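Long-range contacts in uronate isomerase (Bacillus halodurans C-125, PDB 3HK9), which probably catalyses the reversible isomerisation of D-glucuronate to its ketose, D-fructuronate, in bacterial uronic acid breakdown, in a metal-containing active site: residues T27-P32 / S138-T143; M220-P225 / I253-M258; T299-E304 / W325-N330. All coordinates share one frame; numbering follows the deposited sequence.

Contact 1 (T27-P32 / S138-T143). With ZN (zinc ion), chain P; REL (D-glucuronic acid), chain M.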
loop_
_atom_site.group_PDB
_atom_site.type_symbol
_atom_site.label_atom_id
_atom_site.label_comp_id
_atom_site.label_asym_id
_atom_site.label_seq_id
_atom_site.Cartn_x
_atom_site.Cartn_y
_atom_site.Cartn_z
ATOM N N THR A 27 -21.846 59.661 -2.694
ATOM C CA THR A 27 -22.327 59.001 -1.485
ATOM C C THR A 27 -23.780 59.414 -1.268
ATOM O O THR A 27 -24.300 60.299 -1.955
ATOM C CB THR A 27 -21.558 59.465 -0.238
ATOM O OG1 THR A 27 -21.999 60.783 0.122
ATOM C CG2 THR A 27 -20.052 59.505 -0.510
ATOM N N HIS A 28 -24.424 58.767 -0.304
ATOM C CA HIS A 28 -25.797 59.088 0.050
ATOM C C HIS A 28 -25.780 59.545 1.502
ATOM O O HIS A 28 -26.691 59.255 2.280
ATOM C CB HIS A 28 -26.689 57.868 -0.142
ATOM C CG HIS A 28 -26.855 57.486 -1.576
ATOM N ND1 HIS A 28 -27.708 58.154 -2.428
ATOM C CD2 HIS A 28 -26.216 56.561 -2.331
ATOM C CE1 HIS A 28 -27.585 57.658 -3.646
ATOM N NE2 HIS A 28 -26.686 56.690 -3.614
ATOM N N LEU A 29 -24.710 60.252 1.852
ATOM C CA LEU A 29 -24.542 60.789 3.192
ATOM C C LEU A 29 -24.875 62.278 3.135
ATOM O O LEU A 29 -24.877 62.882 2.062
ATOM C CB LEU A 29 -23.097 60.589 3.668
ATOM C CG LEU A 29 -22.575 59.149 3.627
ATOM C CD1 LEU A 29 -21.111 59.112 4.051
ATOM C CD2 LEU A 29 -23.426 58.270 4.536
ATOM N N PHE A 30 -25.152 62.869 4.289
ATOM C CA PHE A 30 -25.493 64.286 4.355
ATOM C C PHE A 30 -24.725 64.931 5.500
ATOM O O PHE A 30 -24.466 64.280 6.513
ATOM C CB PHE A 30 -26.994 64.448 4.613
ATOM C CG PHE A 30 -27.865 63.821 3.561
ATOM C CD1 PHE A 30 -28.236 64.537 2.428
ATOM C CD2 PHE A 30 -28.300 62.505 3.696
ATOM C CE1 PHE A 30 -29.031 63.956 1.438
ATOM C CE2 PHE A 30 -29.098 61.905 2.708
ATOM C CZ PHE A 30 -29.462 62.635 1.579
ATOM N N SER A 31 -24.349 66.198 5.337
ATOM C CA SER A 31 -23.647 66.911 6.397
ATOM C C SER A 31 -24.534 66.701 7.624
ATOM O O SER A 31 -25.759 66.792 7.529
ATOM C CB SER A 31 -23.550 68.398 6.069
ATOM O OG SER A 31 -22.733 69.069 7.012
ATOM N N PRO A 32 -23.931 66.412 8.788
ATOM C CA PRO A 32 -24.696 66.182 10.018
ATOM C C PRO A 32 -25.753 67.228 10.385
ATOM O O PRO A 32 -26.793 66.884 10.942
ATOM C CB PRO A 32 -23.602 66.041 11.081
ATOM C CG PRO A 32 -22.484 66.873 10.525
ATOM C CD PRO A 32 -22.489 66.486 9.076
ATOM N N SER A 138 -11.524 63.164 3.524
ATOM C CA SER A 138 -11.550 64.598 3.764
ATOM C C SER A 138 -12.777 65.294 3.183
ATOM O O SER A 138 -13.253 66.289 3.734
ATOM C CB SER A 138 -10.291 65.248 3.185
ATOM O OG SER A 138 -10.248 65.108 1.777
ATOM N N ASP A 139 -13.296 64.763 2.078
ATOM C CA ASP A 139 -14.440 65.371 1.408
ATOM C C ASP A 139 -15.490 64.360 0.966
ATOM O O ASP A 139 -15.166 63.340 0.348
ATOM C CB ASP A 139 -13.946 66.157 0.193
ATOM C CG ASP A 139 -13.019 67.288 0.577
ATOM O OD1 ASP A 139 -13.526 68.398 0.844
ATOM O OD2 ASP A 139 -11.790 67.065 0.628
ATOM N N VAL A 140 -16.747 64.668 1.272
ATOM C CA VAL A 140 -17.863 63.800 0.928
ATOM C C VAL A 140 -18.859 64.475 -0.004
ATOM O O VAL A 140 -19.416 65.528 0.318
ATOM C CB VAL A 140 -18.629 63.355 2.196
ATOM C CG1 VAL A 140 -19.798 62.459 1.813
ATOM C CG2 VAL A 140 -17.690 62.640 3.146
ATOM N N VAL A 141 -19.085 63.870 -1.164
ATOM C CA VAL A 141 -20.055 64.410 -2.105
ATOM C C VAL A 141 -21.376 63.698 -1.834
ATOM O O VAL A 141 -21.437 62.464 -1.779
ATOM C CB VAL A 141 -19.635 64.176 -3.567
ATOM C CG1 VAL A 141 -20.781 64.560 -4.503
ATOM C CG2 VAL A 141 -18.393 64.999 -3.886
ATOM N N MET A 142 -22.426 64.485 -1.650
ATOM C CA MET A 142 -23.753 63.956 -1.360
ATOM C C MET A 142 -24.545 63.820 -2.649
ATOM O O MET A 142 -24.080 64.181 -3.729
ATOM C CB MET A 142 -24.528 64.919 -0.446
ATOM C CG MET A 142 -23.789 65.436 0.780
ATOM S SD MET A 142 -24.751 66.729 1.672
ATOM C CE MET A 142 -24.347 68.177 0.669
ATOM N N THR A 143 -25.756 63.291 -2.513
ATOM C CA THR A 143 -26.683 63.162 -3.624
ATOM C C THR A 143 -27.869 63.979 -3.123
ATOM O O THR A 143 -28.614 63.531 -2.244
ATOM C CB THR A 143 -27.137 61.708 -3.853
ATOM O OG1 THR A 143 -26.024 60.914 -4.279
ATOM C CG2 THR A 143 -28.221 61.659 -4.923
HETATM ZN ZN ZN P . -25.585 55.946 -5.306
HETATM O O6A REL M . -28.587 55.842 -8.222
HETATM C C6 REL M . -27.790 55.776 -7.241
HETATM O O6B REL M . -27.191 56.740 -6.732
HETATM C C5 REL M . -27.554 54.380 -6.660
HETATM O O5 REL M . -26.204 54.319 -6.183
HETATM C C4 REL M . -28.517 54.036 -5.485
HETATM O O4 REL M . -29.856 54.080 -6.023
HETATM C C3 REL M . -28.288 52.640 -4.836
HETATM O O3 REL M . -29.367 52.280 -3.949
HETATM C C2 REL M . -26.945 52.600 -4.070
HETATM O O2 REL M . -27.127 52.705 -2.666
HETATM C C1 REL M . -26.168 51.319 -4.406
HETATM O O1 REL M . -24.935 51.294 -4.388
HETATM O O HOH W 1 -26.710 62.256 -0.053
#

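Contact 2 (M220-P225 / I253-M258). With REL (D-glucuronic acid), chain M.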
loop_
_atom_site.group_PDB
_atom_site.type_symbol
_atom_site.label_atom_id
_atom_site.label_comp_id
_atom_site.label_asym_id
_atom_site.label_seq_id
_atom_site.Cartn_x
_atom_site.Cartn_y
_atom_site.Cartn_z
ATOM N N MET A 220 -24.110 67.849 -11.788
ATOM C CA MET A 220 -25.520 67.477 -11.878
ATOM C C MET A 220 -25.479 65.994 -12.246
ATOM O O MET A 220 -24.661 65.579 -13.075
ATOM C CB MET A 220 -26.237 68.273 -12.972
ATOM C CG MET A 220 -26.511 69.725 -12.612
ATOM S SD MET A 220 -27.307 70.605 -13.974
ATOM C CE MET A 220 -25.884 71.045 -14.982
ATOM N N ALA A 221 -26.351 65.199 -11.639
ATOM C CA ALA A 221 -26.353 63.765 -11.891
ATOM C C ALA A 221 -27.721 63.156 -12.181
ATOM O O ALA A 221 -28.761 63.777 -11.945
ATOM C CB ALA A 221 -25.725 63.054 -10.710
ATOM N N VAL A 222 -27.693 61.926 -12.684
ATOM C CA VAL A 222 -28.896 61.166 -13.006
ATOM C C VAL A 222 -28.515 59.703 -13.192
ATOM O O VAL A 222 -27.403 59.407 -13.648
ATOM C CB VAL A 222 -29.545 61.658 -14.320
ATOM C CG1 VAL A 222 -28.581 61.485 -15.483
ATOM C CG2 VAL A 222 -30.827 60.885 -14.590
ATOM N N SER A 223 -29.412 58.792 -12.816
ATOM C CA SER A 223 -29.157 57.367 -13.017
ATOM C C SER A 223 -30.048 57.037 -14.202
ATOM O O SER A 223 -31.164 57.550 -14.305
ATOM C CB SER A 223 -29.536 56.528 -11.782
ATOM O OG SER A 223 -30.935 56.471 -11.581
ATOM N N LEU A 224 -29.552 56.203 -15.106
ATOM C CA LEU A 224 -30.290 55.867 -16.313
ATOM C C LEU A 224 -30.404 54.368 -16.562
ATOM O O LEU A 224 -29.570 53.584 -16.114
ATOM C CB LEU A 224 -29.612 56.543 -17.507
ATOM C CG LEU A 224 -29.496 58.067 -17.428
ATOM C CD1 LEU A 224 -28.442 58.537 -18.424
ATOM C CD2 LEU A 224 -30.865 58.716 -17.712
ATOM N N PRO A 225 -31.441 53.951 -17.308
ATOM C CA PRO A 225 -31.675 52.540 -17.622
ATOM C C PRO A 225 -30.787 52.019 -18.747
ATOM O O PRO A 225 -30.176 52.800 -19.474
ATOM C CB PRO A 225 -33.146 52.527 -18.015
ATOM C CG PRO A 225 -33.259 53.819 -18.781
ATOM C CD PRO A 225 -32.501 54.799 -17.884
ATOM N N ILE A 253 -20.126 72.983 -15.340
ATOM C CA ILE A 253 -20.402 71.928 -14.370
ATOM C C ILE A 253 -20.551 70.591 -15.097
ATOM O O ILE A 253 -21.352 70.467 -16.018
ATOM C CB ILE A 253 -21.706 72.221 -13.591
ATOM C CG1 ILE A 253 -21.577 73.554 -12.852
ATOM C CG2 ILE A 253 -21.985 71.115 -12.592
ATOM C CD1 ILE A 253 -22.816 73.932 -12.049
ATOM N N PRO A 254 -19.772 69.575 -14.694
ATOM C CA PRO A 254 -19.876 68.274 -15.354
ATOM C C PRO A 254 -21.223 67.585 -15.143
ATOM O O PRO A 254 -21.924 67.837 -14.163
ATOM C CB PRO A 254 -18.707 67.489 -14.757
ATOM C CG PRO A 254 -18.527 68.110 -13.405
ATOM C CD PRO A 254 -18.702 69.572 -13.682
ATOM N N PHE A 255 -21.573 66.718 -16.085
ATOM C CA PHE A 255 -22.824 65.972 -16.041
ATOM C C PHE A 255 -22.485 64.523 -15.719
ATOM O O PHE A 255 -21.784 63.864 -16.484
ATOM C CB PHE A 255 -23.529 66.087 -17.400
ATOM C CG PHE A 255 -24.828 65.327 -17.492
ATOM C CD1 PHE A 255 -25.695 65.254 -16.407
ATOM C CD2 PHE A 255 -25.206 64.722 -18.688
ATOM C CE1 PHE A 255 -26.926 64.590 -16.510
ATOM C CE2 PHE A 255 -26.433 64.055 -18.803
ATOM C CZ PHE A 255 -27.293 63.990 -17.714
ATOM N N ALA A 256 -22.961 64.040 -14.573
ATOM C CA ALA A 256 -22.702 62.669 -14.144
ATOM C C ALA A 256 -23.825 61.731 -14.568
ATOM O O ALA A 256 -24.988 61.974 -14.257
ATOM C CB ALA A 256 -22.535 62.619 -12.630
ATOM N N MET A 257 -23.472 60.660 -15.275
ATOM C CA MET A 257 -24.453 59.679 -15.734
ATOM C C MET A 257 -24.100 58.317 -15.183
ATOM O O MET A 257 -23.012 57.801 -15.440
ATOM C CB MET A 257 -24.483 59.603 -17.265
ATOM C CG MET A 257 -24.858 60.904 -17.963
ATOM S SD MET A 257 -24.960 60.722 -19.765
ATOM C CE MET A 257 -23.226 60.675 -20.201
ATOM N N MET A 258 -25.013 57.735 -14.415
ATOM C CA MET A 258 -24.783 56.417 -13.840
ATOM C C MET A 258 -25.744 55.510 -14.602
ATOM O O MET A 258 -26.953 55.482 -14.338
ATOM C CB MET A 258 -25.077 56.464 -12.345
ATOM C CG MET A 258 -24.518 57.727 -11.700
ATOM S SD MET A 258 -23.993 57.478 -10.004
ATOM C CE MET A 258 -25.522 57.641 -9.167
HETATM O O6A REL M . -28.587 55.842 -8.222
HETATM C C6 REL M . -27.790 55.776 -7.241
HETATM O O6B REL M . -27.191 56.740 -6.732
HETATM C C5 REL M . -27.554 54.380 -6.660
HETATM O O5 REL M . -26.204 54.319 -6.183
HETATM C C4 REL M . -28.517 54.036 -5.485
HETATM O O4 REL M . -29.856 54.080 -6.023
HETATM C C3 REL M . -28.288 52.640 -4.836
HETATM O O3 REL M . -29.367 52.280 -3.949
HETATM C C2 REL M . -26.945 52.600 -4.070
HETATM O O2 REL M . -27.127 52.705 -2.666
HETATM C C1 REL M . -26.168 51.319 -4.406
HETATM O O1 REL M . -24.935 51.294 -4.388
#

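Contact 3 (T299-E304 / W325-N330). With REL (D-glucuronic acid), chain M; CO3 (carbonate ion), chain N.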
loop_
_atom_site.group_PDB
_atom_site.type_symbol
_atom_site.label_atom_id
_atom_site.label_comp_id
_atom_site.label_asym_id
_atom_site.label_seq_id
_atom_site.Cartn_x
_atom_site.Cartn_y
_atom_site.Cartn_z
ATOM N N THR A 299 -20.219 56.190 -14.963
ATOM C CA THR A 299 -19.991 54.934 -14.271
ATOM C C THR A 299 -21.135 54.070 -14.784
ATOM O O THR A 299 -22.236 54.572 -15.010
ATOM C CB THR A 299 -20.064 55.091 -12.725
ATOM O OG1 THR A 299 -19.500 53.927 -12.104
ATOM C CG2 THR A 299 -21.509 55.255 -12.251
ATOM N N MET A 300 -20.888 52.785 -15.008
ATOM C CA MET A 300 -21.948 51.927 -15.514
ATOM C C MET A 300 -22.173 50.726 -14.602
ATOM O O MET A 300 -21.266 50.291 -13.895
ATOM C CB MET A 300 -21.623 51.512 -16.954
ATOM C CG MET A 300 -21.464 52.729 -17.883
ATOM S SD MET A 300 -21.203 52.335 -19.625
ATOM C CE MET A 300 -22.946 52.199 -20.185
ATOM N N LEU A 301 -23.389 50.192 -14.616
ATOM C CA LEU A 301 -23.740 49.085 -13.735
ATOM C C LEU A 301 -23.449 47.673 -14.231
ATOM O O LEU A 301 -23.217 46.766 -13.429
ATOM C CB LEU A 301 -25.220 49.195 -13.362
ATOM C CG LEU A 301 -25.683 48.373 -12.154
ATOM C CD1 LEU A 301 -24.867 48.786 -10.929
ATOM C CD2 LEU A 301 -27.174 48.607 -11.908
ATOM N N SER A 302 -23.458 47.478 -15.543
ATOM C CA SER A 302 -23.223 46.148 -16.093
ATOM C C SER A 302 -21.758 45.784 -16.222
ATOM O O SER A 302 -20.967 46.557 -16.744
ATOM C CB SER A 302 -23.883 46.018 -17.466
ATOM O OG SER A 302 -23.600 44.753 -18.026
ATOM N N ARG A 303 -21.407 44.591 -15.754
ATOM C CA ARG A 303 -20.039 44.109 -15.841
ATOM C C ARG A 303 -19.577 44.110 -17.304
ATOM O O ARG A 303 -18.405 44.360 -17.598
ATOM C CB ARG A 303 -19.944 42.679 -15.294
ATOM C CG ARG A 303 -18.524 42.129 -15.279
ATOM C CD ARG A 303 -18.484 40.617 -15.124
ATOM N NE ARG A 303 -17.109 40.137 -15.024
ATOM C CZ ARG A 303 -16.725 38.879 -15.228
ATOM N NH1 ARG A 303 -17.616 37.944 -15.555
ATOM N NH2 ARG A 303 -15.446 38.556 -15.095
ATOM N N GLU A 304 -20.516 43.843 -18.206
ATOM C CA GLU A 304 -20.245 43.759 -19.634
ATOM C C GLU A 304 -20.011 45.084 -20.377
ATOM O O GLU A 304 -19.616 45.079 -21.556
ATOM C CB GLU A 304 -21.374 42.967 -20.301
ATOM C CG GLU A 304 -21.406 41.471 -19.952
ATOM C CD GLU A 304 -21.621 41.152 -18.466
ATOM O OE1 GLU A 304 -22.577 41.675 -17.850
ATOM O OE2 GLU A 304 -20.838 40.349 -17.911
ATOM N N TRP A 325 -19.418 50.864 -9.302
ATOM C CA TRP A 325 -20.759 51.072 -8.794
ATOM C C TRP A 325 -21.670 49.893 -8.482
ATOM O O TRP A 325 -21.866 49.003 -9.313
ATOM C CB TRP A 325 -21.473 52.012 -9.769
ATOM C CG TRP A 325 -22.849 52.453 -9.371
ATOM C CD1 TRP A 325 -23.266 52.830 -8.124
ATOM C CD2 TRP A 325 -23.960 52.680 -10.251
ATOM N NE1 TRP A 325 -24.565 53.286 -8.177
ATOM C CE2 TRP A 325 -25.014 53.208 -9.470
ATOM C CE3 TRP A 325 -24.165 52.494 -11.627
ATOM C CZ2 TRP A 325 -26.258 53.553 -10.018
ATOM C CZ3 TRP A 325 -25.408 52.838 -12.174
ATOM C CH2 TRP A 325 -26.436 53.363 -11.366
ATOM N N TRP A 326 -22.193 49.889 -7.255
ATOM C CA TRP A 326 -23.197 48.918 -6.837
ATOM C C TRP A 326 -22.831 47.437 -6.967
ATOM O O TRP A 326 -22.085 46.890 -6.156
ATOM C CB TRP A 326 -24.444 49.215 -7.671
ATOM C CG TRP A 326 -25.765 48.950 -7.053
ATOM C CD1 TRP A 326 -26.071 48.021 -6.097
ATOM C CD2 TRP A 326 -27.000 49.554 -7.441
ATOM N NE1 TRP A 326 -27.432 48.010 -5.875
ATOM C CE2 TRP A 326 -28.021 48.942 -6.688
ATOM C CE3 TRP A 326 -27.341 50.555 -8.360
ATOM C CZ2 TRP A 326 -29.365 49.300 -6.825
ATOM C CZ3 TRP A 326 -28.670 50.910 -8.497
ATOM C CH2 TRP A 326 -29.669 50.282 -7.730
ATOM N N PHE A 327 -23.392 46.781 -7.979
ATOM C CA PHE A 327 -23.124 45.365 -8.213
ATOM C C PHE A 327 -21.697 45.175 -8.740
ATOM O O PHE A 327 -21.200 44.055 -8.824
ATOM C CB PHE A 327 -24.163 44.796 -9.189
ATOM C CG PHE A 327 -25.590 45.035 -8.754
ATOM C CD1 PHE A 327 -26.040 44.574 -7.517
ATOM C CD2 PHE A 327 -26.465 45.761 -9.552
ATOM C CE1 PHE A 327 -27.344 44.840 -7.076
ATOM C CE2 PHE A 327 -27.774 46.035 -9.123
ATOM C CZ PHE A 327 -28.209 45.574 -7.884
ATOM N N MET A 328 -21.048 46.279 -9.095
ATOM C CA MET A 328 -19.661 46.248 -9.564
ATOM C C MET A 328 -18.733 46.362 -8.348
ATOM O O MET A 328 -17.550 46.025 -8.423
ATOM C CB MET A 328 -19.371 47.434 -10.498
ATOM C CG MET A 328 -20.142 47.449 -11.824
ATOM S SD MET A 328 -19.639 46.127 -12.953
ATOM C CE MET A 328 -20.762 44.832 -12.438
ATOM N N ASN A 329 -19.282 46.829 -7.225
ATOM C CA ASN A 329 -18.501 47.043 -6.006
ATOM C C ASN A 329 -18.196 45.792 -5.189
ATOM O O ASN A 329 -18.460 45.728 -3.989
ATOM C CB ASN A 329 -19.204 48.077 -5.132
ATOM C CG ASN A 329 -18.264 48.759 -4.167
ATOM O OD1 ASN A 329 -17.044 48.720 -4.335
ATOM N ND2 ASN A 329 -18.827 49.410 -3.157
ATOM N N ASN A 330 -17.618 44.805 -5.863
ATOM C CA ASN A 330 -17.236 43.540 -5.255
ATOM C C ASN A 330 -15.789 43.262 -5.652
ATOM O O ASN A 330 -15.401 43.481 -6.797
ATOM C CB ASN A 330 -18.166 42.437 -5.756
ATOM C CG ASN A 330 -19.592 42.647 -5.299
ATOM O OD1 ASN A 330 -19.912 42.453 -4.122
ATOM N ND2 ASN A 330 -20.460 43.068 -6.222
HETATM O O6A REL M . -28.587 55.842 -8.222
HETATM C C6 REL M . -27.790 55.776 -7.241
HETATM O O6B REL M . -27.191 56.740 -6.732
HETATM C C5 REL M . -27.554 54.380 -6.660
HETATM O O5 REL M . -26.204 54.319 -6.183
HETATM C C4 REL M . -28.517 54.036 -5.485
HETATM O O4 REL M . -29.856 54.080 -6.023
HETATM C C3 REL M . -28.288 52.640 -4.836
HETATM O O3 REL M . -29.367 52.280 -3.949
HETATM C C2 REL M . -26.945 52.600 -4.070
HETATM O O2 REL M . -27.127 52.705 -2.666
HETATM C C1 REL M . -26.168 51.319 -4.406
HETATM O O1 REL M . -24.935 51.294 -4.388
HETATM C C CO3 N . -29.412 45.368 -3.816
HETATM O O1 CO3 N . -29.321 44.150 -4.301
HETATM O O2 CO3 N . -29.522 45.552 -2.533
HETATM O O3 CO3 N . -29.279 46.391 -4.598
HETATM O O HOH W 2 -19.113 51.079 -12.083
#

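Contact 1 (T27-P32 / S138-T143)
Thr27 and Val141 are joined by a short hydrogen bond from Thr27 OG1 to Val141 O, 2.6 Å long, which approaches from above the carbonyl plane, about 41° out of it. OG1 also accepts from the backbone N of Leu29, forming an ST turn. With chi1 at 75°, OG1 lies between the backbone N and the carbonyl carbon of its own residue, and this brings it within 3.2 Å of Val140 CG1, where the two side chains cross at about a right angle. Thr27 contributes its carbonyl as well: Thr143 OG1 donates to Thr27 O over 3.0 Å.

This link brings Val141-Thr143, which lead on from strand 137-141, against the loop that follows strand 22-24. The loop carries the second histidine of the His-x-His pair characteristic of the amidohydrolase superfamily, whose metal site lies at the C-terminal mouth of a distorted beta/alpha barrel. His28 NE2 binds the zinc ion together with His26, Asp355, and O5 and O6B of the bound D-glucuronic acid. The His28 ring runs alongside Thr143, both side chains pointing the same way, so the threonine flanks a metal ligand.

Met142 can be followed outward from its backbone. Its CB lies 3.2 Å from Leu29 O, and CG is similarly close to the same oxygen at 3.1 Å. Beyond them the sulfur SD reaches the backbone of the loop, equidistant at 3.7 Å from Phe30 CA and Ser31 N. It also makes an oblique Met-aromatic contact with the Phe30 ring. A water bridges the two segments nearby, donating to Leu29 O and accepting from Thr143 N over 2.8 Å.

Contact 2 (M220-P225 / I253-M258)
Met220 O and Ala256 N form the shortest of five backbone hydrogen bonds that hold these two parallel strands together, at 2.7 Å and with an almost straight N-H...O angle of 172°. The series starts at Met220 N, which donates to Pro254 O. It continues with a weak, bent bond from Val222 N to Ala256 O, then one from Met258 N to Val222 O, and closes with Leu224 N donating to Met258 O over 2.8 Å. CA-H...O contacts supplement them, including one from Ser223 CA to Met258 O at 3.2 Å.

Strands 220-224 and 255-262 are the two strands of a beta-alpha-beta unit joined by helix 235-250; within the touching parts their directions differ by 15°. Such units build the beta/alpha barrel of the amidohydrolase superfamily.

Apolar contacts occur on both faces of the sheet. On the face bearing Val222 and Phe255, Val222 CG1 touches the end of the phenyl ring, 3.6 Å from Phe255 CZ. This methyl is placed between the backbone N and the carbonyl carbon of Val222 (chi1 61°), which turns it to the aromatic neighbour. The face of Ala221 and Ala256 is packed by the two methyl groups, CB to CB at 3.7 Å. Separately, the end of Leu224 reaches across, CD1 to Met257 CB.

Contacts with the ligand come from the same face as the alanines, further along both strands. Met258, bent at chi2 and chi3, brings CE to 3.1 Å from O6B of the bound D-glucuronic acid, and its side chain also touches His26. Ser223 places CB 3.7 Å from O6A of the sugar, while its OG is hydrogen-bonded to Asp172.

Contact 3 (T299-E304 / W325-N330)
Leu301 fits among Trp325, Trp326 and Phe327 where strand 296-300 runs out into a loop at the C-terminal mouth of the beta/alpha barrel. This is the tightly packed part. Leu301 CD1 makes a CH-pi contact over one face of Trp325, 4.2 Å from the centroid of its six-membered ring, and lies 3.3 Å from Trp326 CB. A chi1 of -163°, which sends CG away from the backbone N, lets CD2 lie against the Phe327 ring.

Trp325 NE1 points along a nearly straight hydrogen bond (172°) to O5 of D-glucuronic acid. The Trp326 indole is sandwiched, with Phe327 CE2 over one face and the sugar's C1 over the opposite one. Trp326 NE1 donates to O3 of a carbonate ion, probably from the crystallisation liquor, over 2.8 Å. Cutting Trp326 back to an alanine would probably leave C1 without its aromatic wall and the carbonate O3 without this N-H.

The looser side is at Thr299 and Met300, where a water donates to Thr299 OG1 and Met300 O and accepts from Trp325 N; Thr299 OG1 is also hydrogen-bonded to Phe322 O. Facing the second subunit, Met328, curled at chi2 and chi3, lays its sulfur along the Arg303 backbone, while the guanidinium turns away to salt bridges with Glu336 of its own chain and Glu336 of the second subunit. Met328 CE rests 3.3 Å from Leu301 O.

How the contacts relate
The three contacts come in series along the chain, contact 1 closing before contact 2 opens and contact 2 before contact 3. Contacts 2 and 3 touch directly and share one sheet, since strands 255-262 and 296-300 are neighbours in it; Met257 O probably accepts from Thr299 N, and Met258 packs on both Thr299 and Trp325. Their centres lie about 15 Å apart. In contact 1 only 138-143 includes strand residues, at another part of the barrel wall, and its centre is about 17 Å from that of contact 2 and 21 Å from that of contact 3. All three nevertheless reach the same D-glucuronic acid, so widely separated sequence regions converge on one zinc-containing pocket.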